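Local coordinates for uncharacterized protein (Bacteroides caccae, PDB 4L7A), which is of unknown function but probably acts as a zinc-dependent peptidase of the metallo-peptidase MA clan, at residues N260-E264 with L265-H269. Residues are numbered along the deposited sequence; the frame is centred on the assembly and turned at random.
Sequences NEISE and LDLDH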
loop_
_atom_site.group_PDB
_atom_site.type_symbol
_atom_site.label_atom_id
_atom_site.label_comp_id
_atom_site.label_asym_id
_atom_site.label_seq_id
_atom_site.Cartn_x
_atom_site.Cartn_y
_atom_site.Cartn_z
ATOM N N ASN A 260 -11.115 -5.297 8.199
ATOM C CA ASN A 260 -12.099 -5.327 9.302
ATOM C C ASN A 260 -11.891 -6.429 10.317
ATOM O O ASN A 260 -12.503 -6.400 11.353
ATOM C CB ASN A 260 -13.526 -5.467 8.793
ATOM C CG ASN A 260 -14.119 -4.144 8.360
ATOM O OD1 ASN A 260 -13.677 -3.043 8.775
ATOM N ND2 ASN A 260 -15.123 -4.232 7.490
ATOM N N GLU A 261 -11.043 -7.396 9.988
ATOM C CA GLU A 261 -10.705 -8.532 10.841
ATOM C C GLU A 261 -9.478 -8.273 11.713
ATOM O O GLU A 261 -9.075 -9.155 12.468
ATOM C CB GLU A 261 -10.362 -9.746 9.966
ATOM C CG GLU A 261 -11.554 -10.427 9.426
ATOM C CD GLU A 261 -11.231 -11.420 8.328
ATOM O OE1 GLU A 261 -10.031 -11.718 8.057
ATOM O OE2 GLU A 261 -12.195 -11.864 7.708
ATOM N N ILE A 262 -8.898 -7.083 11.662
ATOM C CA ILE A 262 -7.649 -6.855 12.389
ATOM C C ILE A 262 -7.751 -7.224 13.886
ATOM O O ILE A 262 -6.879 -7.904 14.403
ATOM C CB ILE A 262 -7.118 -5.420 12.153
ATOM C CG1 ILE A 262 -6.523 -5.353 10.762
ATOM C CG2 ILE A 262 -6.102 -5.014 13.212
ATOM C CD1 ILE A 262 -6.148 -3.955 10.302
ATOM N N SER A 263 -8.817 -6.803 14.561
ATOM C CA SER A 263 -8.904 -7.082 15.990
ATOM C C SER A 263 -9.121 -8.545 16.293
ATOM O O SER A 263 -9.023 -8.905 17.402
ATOM C CB SER A 263 -10.032 -6.316 16.656
ATOM O OG SER A 263 -11.245 -6.723 16.101
ATOM N N GLU A 264 -9.411 -9.378 15.312
ATOM C CA GLU A 264 -9.450 -10.835 15.529
ATOM C C GLU A 264 -8.072 -11.508 15.424
ATOM O O GLU A 264 -7.953 -12.684 15.708
ATOM C CB GLU A 264 -10.405 -11.507 14.531
ATOM C CG GLU A 264 -11.831 -10.962 14.589
ATOM C CD GLU A 264 -12.696 -11.401 13.396
ATOM O OE1 GLU A 264 -12.516 -12.527 12.887
ATOM O OE2 GLU A 264 -13.563 -10.605 12.974
ATOM N N LEU A 265 -7.029 -10.786 15.011
ATOM C CA LEU A 265 -5.713 -11.399 14.903
ATOM C C LEU A 265 -5.076 -11.545 16.281
ATOM O O LEU A 265 -5.448 -10.829 17.224
ATOM C CB LEU A 265 -4.796 -10.570 14.016
ATOM C CG LEU A 265 -5.224 -10.379 12.555
ATOM C CD1 LEU A 265 -4.468 -9.194 11.935
ATOM C CD2 LEU A 265 -4.976 -11.651 11.795
ATOM N N ASP A 266 -4.103 -12.446 16.385
ATOM C CA ASP A 266 -3.441 -12.698 17.652
ATOM C C ASP A 266 -2.215 -11.795 17.729
ATOM O O ASP A 266 -1.076 -12.230 17.496
ATOM C CB ASP A 266 -3.063 -14.166 17.831
ATOM C CG ASP A 266 -2.401 -14.439 19.198
ATOM O OD1 ASP A 266 -2.499 -13.597 20.120
ATOM O OD2 ASP A 266 -1.731 -15.478 19.355
ATOM N N LEU A 267 -2.481 -10.533 18.041
ATOM C CA LEU A 267 -1.487 -9.498 17.957
ATOM C C LEU A 267 -0.587 -9.435 19.166
ATOM O O LEU A 267 0.426 -8.816 19.095
ATOM C CB LEU A 267 -2.159 -8.131 17.730
ATOM C CG LEU A 267 -2.991 -7.984 16.452
ATOM C CD1 LEU A 267 -3.722 -6.628 16.350
ATOM C CD2 LEU A 267 -2.127 -8.171 15.215
ATOM N N ASP A 268 -0.946 -10.087 20.256
ATOM C CA ASP A 268 -0.171 -10.019 21.481
ATOM C C ASP A 268 0.849 -11.143 21.656
ATOM O O ASP A 268 1.474 -11.271 22.721
ATOM C CB ASP A 268 -1.123 -9.984 22.680
ATOM C CG ASP A 268 -1.964 -8.696 22.731
ATOM O OD1 ASP A 268 -1.523 -7.645 22.205
ATOM O OD2 ASP A 268 -3.052 -8.727 23.333
ATOM N N HIS A 269 1.011 -11.969 20.629
ATOM C CA HIS A 269 1.943 -13.084 20.687
ATOM C C HIS A 269 2.661 -13.189 19.341
ATOM O O HIS A 269 2.108 -12.797 18.325
ATOM C CB HIS A 269 1.190 -14.387 20.965
ATOM C CG HIS A 269 0.463 -14.401 22.275
ATOM N ND1 HIS A 269 -0.907 -14.230 22.370
ATOM C CD2 HIS A 269 0.909 -14.575 23.543
ATOM C CE1 HIS A 269 -1.272 -14.286 23.638
ATOM N NE2 HIS A 269 -0.191 -14.511 24.366
#
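Ile-262 and Leu-265 are joined across a single 3-10 turn, residues 262-264, which carries the chain from helix 248-260 into the C-terminal tail, which packs against helix 59-81. Two backbone bonds of i to i+3 spacing build the turn: Glu-264 N donates to Glu-261 O, and Leu-265 N donates to Ile-262 O over 2.9 Å, nearly straight at 165° but with the amide standing above the carbonyl plane.

Aliphatic carbons crowd round that same carbonyl. Leu-265 has CG anti to its own carbonyl carbon (chi1 -62°), which carries the branch back over the turn; its CB lies 3.4 Å from Ile-262 O and its CD1 4.0 Å from Ile-262 CA. The apolar side-chain contact is that of Leu-267 CD1 with Ile-262 CG2, at 4.3 Å. On helix 59-81, Ile-68 and Cys-72 receive the buried Ile-262 side chain, while Leu-265 meets His-71, the imidazole that also bonds Glu-261 OE1. An alanine in place of Leu-265 would keep CB but would probably strip the isobutyl cover from one side of the Ile-262 carbonyl and leave His-71 without this apolar neighbour.

Polar links follow in the tail beyond. Asp-266 centres an inverse gamma turn and opens a type I beta turn to His-269, and Lys-67 bonds the backbone oxygens of both residues. Across the ends of that turn, His-269 ND1 donates in its ring plane to the syn lone pair of Asp-266 OD1, 2.8 Å away.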